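Local structure of cellulase (Bacillus sp. BG-CS10, 5E09) at residues A[437-449]-A[524-537]. The protein probably hydrolyses internal beta-1,4-glucosidic bonds of cellulose with a family 5 catalytic domain that is joined to a C-terminal family 46 carbohydrate-binding module. Residues are numbered along the deposited sequence; the frame is centred on the assembly and turned at random.
Sequences LENTEGSTSNFAI and YTLSKNGNHVQGRR
Two neighbouring antiparallel strands of the carbohydrate-binding module, 440-443 and the C-terminal 532-536, pair through Thr440 with Gly535 and Gly442 with Val533. Each is a hydrogen-bonded pair, Gly535 N lying 2.8 Å from Thr440 O, and Thr444 N prolongs the pairing to Asn531 O. Gly535 O is gripped twice: Thr440 N and Arg536 NH1 reach it from opposite faces of its carbonyl plane. At the far end Asn439 continues the strand with its side chain, OD1 taking Arg537 N at 2.8 Å in a nearly straight bond (174°), while the Asn439 and Arg536 side chains cross at about a right angle, their amide and guanidinium planes 40° apart.

On the Thr440 and Val533 side of this pairing lies the hydrophobic side of the module's antiparallel beta-sheet, in which the 447-452 and 521-529 strands flank the central pair. Tyr524 has its CG anti to the backbone N (chi1 -163°), which carries the hydroxyl end of the ring to Gly535, and OH donates to Glu438 O at 2.6 Å. Ile449 CG2 sits over one ring face, 4.0 Å from the centroid, and Leu437 CD1 packs against Tyr524 CD1. A phenylalanine in place of Tyr524 would probably leave Glu438 O without this donor and strand 436-443 less firmly tied. Gly535, with no side chain, leaves room for the tyrosine hydroxyl. Phe447 CE1 meets Val533 CG1 at 3.6 Å, its CZ touches Leu526 CD2, and Phe502 of helix 499-502 covers Leu526 and Val533.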
loop_
_atom_site.group_PDB
_atom_site.type_symbol
_atom_site.label_atom_id
_atom_site.label_comp_id
_atom_site.label_asym_id
_atom_site.label_seq_id
_atom_site.Cartn_x
_atom_site.Cartn_y
_atom_site.Cartn_z
ATOM N N LEU A 437 0.795 1.196 32.248
ATOM C CA LEU A 437 1.942 2.047 31.963
ATOM C C LEU A 437 2.625 2.490 33.251
ATOM O O LEU A 437 2.032 2.435 34.326
ATOM C CB LEU A 437 1.511 3.263 31.152
ATOM C CG LEU A 437 0.752 2.932 29.874
ATOM C CD1 LEU A 437 0.187 4.198 29.260
ATOM C CD2 LEU A 437 1.660 2.202 28.899
ATOM N N GLU A 438 3.871 2.939 33.134
ATOM C CA GLU A 438 4.648 3.362 34.292
ATOM C C GLU A 438 5.142 4.803 34.193
ATOM O O GLU A 438 5.241 5.369 33.104
ATOM C CB GLU A 438 5.845 2.431 34.481
ATOM C CG GLU A 438 5.460 0.991 34.761
ATOM C CD GLU A 438 6.666 0.098 34.965
ATOM O OE1 GLU A 438 7.799 0.622 34.959
ATOM O OE2 GLU A 438 6.481 -1.126 35.129
ATOM N N ASN A 439 5.454 5.391 35.344
ATOM C CA ASN A 439 6.113 6.692 35.383
ATOM C C ASN A 439 7.467 6.635 34.695
ATOM O O ASN A 439 8.132 5.592 34.692
ATOM C CB ASN A 439 6.297 7.169 36.824
ATOM C CG ASN A 439 4.990 7.280 37.568
ATOM O OD1 ASN A 439 3.941 7.487 36.966
ATOM N ND2 ASN A 439 5.043 7.142 38.887
ATOM N N THR A 440 7.881 7.750 34.110
ATOM C CA THR A 440 9.195 7.790 33.489
ATOM C C THR A 440 9.679 9.225 33.388
ATOM O O THR A 440 8.908 10.162 33.559
ATOM C CB THR A 440 9.191 7.135 32.086
ATOM O OG1 THR A 440 10.528 7.067 31.574
ATOM C CG2 THR A 440 8.332 7.932 31.128
ATOM N N GLU A 441 10.971 9.376 33.128
ATOM C CA GLU A 441 11.607 10.675 32.966
ATOM C C GLU A 441 12.472 10.584 31.728
ATOM O O GLU A 441 13.065 9.541 31.476
ATOM C CB GLU A 441 12.459 11.036 34.189
ATOM C CG GLU A 441 11.670 11.279 35.469
ATOM C CD GLU A 441 12.563 11.562 36.667
ATOM O OE1 GLU A 441 13.799 11.381 36.546
ATOM O OE2 GLU A 441 12.028 11.976 37.722
ATOM N N GLY A 442 12.552 11.650 30.943
ATOM C CA GLY A 442 13.418 11.597 29.783
ATOM C C GLY A 442 13.537 12.888 29.016
ATOM O O GLY A 442 12.951 13.898 29.385
ATOM N N SER A 443 14.316 12.850 27.943
ATOM C CA SER A 443 14.418 13.984 27.043
ATOM C C SER A 443 13.512 13.755 25.842
ATOM O O SER A 443 13.157 12.615 25.535
ATOM C CB SER A 443 15.863 14.197 26.594
ATOM O OG SER A 443 16.299 13.135 25.763
ATOM N N THR A 444 13.146 14.837 25.164
ATOM C CA THR A 444 12.229 14.769 24.026
ATOM C C THR A 444 12.735 13.892 22.877
ATOM O O THR A 444 11.949 13.423 22.050
ATOM C CB THR A 444 11.938 16.172 23.468
ATOM O OG1 THR A 444 13.172 16.850 23.204
ATOM C CG2 THR A 444 11.129 16.982 24.466
ATOM N N SER A 445 14.040 13.662 22.826
ATOM C CA SER A 445 14.615 12.899 21.729
ATOM C C SER A 445 14.798 11.419 22.074
ATOM O O SER A 445 15.157 10.619 21.211
ATOM C CB SER A 445 15.952 13.512 21.313
ATOM O OG SER A 445 16.857 13.523 22.401
ATOM N N ASN A 446 14.542 11.054 23.327
ATOM C CA ASN A 446 14.725 9.674 23.766
ATOM C C ASN A 446 13.638 9.217 24.742
ATOM O O ASN A 446 13.928 8.593 25.762
ATOM C CB ASN A 446 16.102 9.515 24.411
ATOM C CG ASN A 446 16.521 8.068 24.539
ATOM O OD1 ASN A 446 16.128 7.225 23.733
ATOM N ND2 ASN A 446 17.321 7.769 25.558
ATOM N N PHE A 447 12.384 9.520 24.424
ATOM C CA PHE A 447 11.300 9.274 25.364
ATOM C C PHE A 447 10.517 7.993 25.070
ATOM O O PHE A 447 10.000 7.791 23.970
ATOM C CB PHE A 447 10.345 10.467 25.397
ATOM C CG PHE A 447 9.426 10.460 26.580
ATOM C CD1 PHE A 447 9.829 11.003 27.789
ATOM C CD2 PHE A 447 8.163 9.890 26.491
ATOM C CE1 PHE A 447 8.987 10.986 28.891
ATOM C CE2 PHE A 447 7.317 9.871 27.582
ATOM C CZ PHE A 447 7.727 10.420 28.784
ATOM N N ALA A 448 10.432 7.134 26.077
ATOM C CA ALA A 448 9.638 5.922 25.980
ATOM C C ALA A 448 8.958 5.604 27.308
ATOM O O ALA A 448 9.600 5.571 28.354
ATOM C CB ALA A 448 10.504 4.752 25.534
ATOM N N ILE A 449 7.652 5.378 27.250
ATOM C CA ILE A 449 6.871 4.941 28.397
ATOM C C ILE A 449 6.976 3.438 28.588
ATOM O O ILE A 449 6.581 2.680 27.708
ATOM C CB ILE A 449 5.393 5.305 28.222
ATOM C CG1 ILE A 449 5.253 6.796 27.908
ATOM C CG2 ILE A 449 4.592 4.895 29.454
ATOM C CD1 ILE A 449 3.927 7.170 27.285
ATOM N N TYR A 524 -2.655 8.655 30.394
ATOM C CA TYR A 524 -1.273 8.922 30.774
ATOM C C TYR A 524 -0.998 10.418 30.668
ATOM O O TYR A 524 -1.562 11.087 29.813
ATOM C CB TYR A 524 -0.317 8.135 29.880
ATOM C CG TYR A 524 1.092 8.006 30.414
ATOM C CD1 TYR A 524 1.408 7.053 31.376
ATOM C CD2 TYR A 524 2.110 8.825 29.944
ATOM C CE1 TYR A 524 2.695 6.926 31.857
ATOM C CE2 TYR A 524 3.401 8.704 30.418
ATOM C CZ TYR A 524 3.689 7.756 31.374
ATOM O OH TYR A 524 4.974 7.632 31.843
ATOM N N THR A 525 -0.134 10.953 31.521
ATOM C CA THR A 525 0.080 12.397 31.508
ATOM C C THR A 525 1.545 12.761 31.302
ATOM O O THR A 525 2.422 12.221 31.963
ATOM C CB THR A 525 -0.434 13.051 32.816
ATOM O OG1 THR A 525 -1.817 12.724 32.999
ATOM C CG2 THR A 525 -0.288 14.569 32.760
ATOM N N LEU A 526 1.802 13.668 30.368
ATOM C CA LEU A 526 3.148 14.189 30.151
ATOM C C LEU A 526 3.255 15.618 30.671
ATOM O O LEU A 526 2.324 16.404 30.550
ATOM C CB LEU A 526 3.523 14.153 28.666
ATOM C CG LEU A 526 3.408 12.827 27.907
ATOM C CD1 LEU A 526 3.882 12.996 26.468
ATOM C CD2 LEU A 526 4.189 11.729 28.606
ATOM N N SER A 527 4.390 15.944 31.267
ATOM C CA SER A 527 4.739 17.325 31.546
ATOM C C SER A 527 5.986 17.636 30.742
ATOM O O SER A 527 7.048 17.062 30.985
ATOM C CB SER A 527 4.968 17.557 33.041
ATOM O OG SER A 527 3.761 17.403 33.765
ATOM N N LYS A 528 5.842 18.513 29.758
ATOM C CA LYS A 528 6.960 18.912 28.913
ATOM C C LYS A 528 7.460 20.306 29.267
ATOM O O LYS A 528 6.686 21.262 29.341
ATOM C CB LYS A 528 6.580 18.881 27.431
ATOM C CG LYS A 528 7.612 19.594 26.560
ATOM C CD LYS A 528 7.368 19.413 25.082
ATOM C CE LYS A 528 8.348 20.229 24.242
ATOM N NZ LYS A 528 8.081 21.695 24.305
ATOM N N ASN A 529 8.765 20.405 29.481
ATOM C CA ASN A 529 9.426 21.684 29.675
ATOM C C ASN A 529 10.787 21.670 28.990
ATOM O O ASN A 529 11.672 20.879 29.347
ATOM C CB ASN A 529 9.563 21.995 31.159
ATOM C CG ASN A 529 9.816 23.457 31.416
ATOM O OD1 ASN A 529 10.921 23.848 31.763
ATOM N ND2 ASN A 529 8.797 24.279 31.211
ATOM N N GLY A 530 10.934 22.533 27.987
ATOM C CA GLY A 530 12.124 22.555 27.158
ATOM C C GLY A 530 12.338 21.209 26.502
ATOM O O GLY A 530 11.449 20.683 25.838
ATOM N N ASN A 531 13.514 20.636 26.711
ATOM C CA ASN A 531 13.834 19.336 26.149
ATOM C C ASN A 531 13.568 18.193 27.111
ATOM O O ASN A 531 13.999 17.067 26.866
ATOM C CB ASN A 531 15.297 19.297 25.711
ATOM C CG ASN A 531 15.520 19.973 24.375
ATOM O OD1 ASN A 531 15.242 19.397 23.323
ATOM N ND2 ASN A 531 16.021 21.204 24.408
ATOM N N HIS A 532 12.874 18.470 28.209
ATOM C CA HIS A 532 12.651 17.419 29.195
ATOM C C HIS A 532 11.180 17.130 29.432
ATOM O O HIS A 532 10.338 18.025 29.386
ATOM C CB HIS A 532 13.336 17.772 30.507
ATOM C CG HIS A 532 14.821 17.888 30.380
ATOM N ND1 HIS A 532 15.475 19.101 30.395
ATOM C CD2 HIS A 532 15.774 16.943 30.204
ATOM C CE1 HIS A 532 16.773 18.896 30.250
ATOM N NE2 HIS A 532 16.980 17.597 30.133
ATOM N N VAL A 533 10.891 15.855 29.667
ATOM C CA VAL A 533 9.532 15.364 29.830
ATOM C C VAL A 533 9.428 14.396 30.999
ATOM O O VAL A 533 10.270 13.496 31.178
ATOM C CB VAL A 533 9.016 14.645 28.557
ATOM C CG1 VAL A 533 7.543 14.266 28.714
ATOM C CG2 VAL A 533 9.202 15.516 27.337
ATOM N N GLN A 534 8.333 14.543 31.726
ATOM C CA GLN A 534 7.982 13.687 32.821
ATOM C C GLN A 534 6.692 12.932 32.479
ATOM O O GLN A 534 5.720 13.514 32.110
ATOM C CB GLN A 534 7.819 14.485 34.093
ATOM C CG GLN A 534 7.126 13.704 35.177
ATOM C CD GLN A 534 7.546 14.055 36.571
ATOM O OE1 GLN A 534 6.814 14.711 37.281
ATOM N NE2 GLN A 534 8.712 13.589 36.981
ATOM N N GLY A 535 6.702 11.626 32.633
ATOM C CA GLY A 535 5.554 10.803 32.362
ATOM C C GLY A 535 4.940 10.304 33.636
ATOM O O GLY A 535 5.610 9.845 34.490
ATOM N N ARG A 536 3.642 10.407 33.759
ATOM C CA ARG A 536 2.956 10.006 34.976
ATOM C C ARG A 536 1.777 9.104 34.625
ATOM O O ARG A 536 0.906 9.474 33.830
ATOM C CB ARG A 536 2.494 11.239 35.756
ATOM C CG ARG A 536 3.610 11.900 36.564
ATOM C CD ARG A 536 4.091 10.951 37.659
ATOM N NE ARG A 536 5.181 11.492 38.467
ATOM C CZ ARG A 536 6.476 11.295 38.222
ATOM N NH1 ARG A 536 6.864 10.602 37.159
ATOM N NH2 ARG A 536 7.386 11.848 39.015
ATOM N N ARG A 537 1.788 7.911 35.214
ATOM C CA ARG A 537 0.811 6.861 34.960
ATOM C C ARG A 537 -0.619 7.312 35.246
ATOM O O ARG A 537 -0.972 7.619 36.385
ATOM C CB ARG A 537 1.156 5.627 35.802
ATOM C CG ARG A 537 0.003 4.663 36.018
ATOM C CD ARG A 537 0.410 3.531 36.943
ATOM N NE ARG A 537 1.393 3.978 37.924
ATOM C CZ ARG A 537 1.630 3.363 39.076
ATOM N NH1 ARG A 537 0.948 2.272 39.396
ATOM N NH2 ARG A 537 2.545 3.841 39.909
#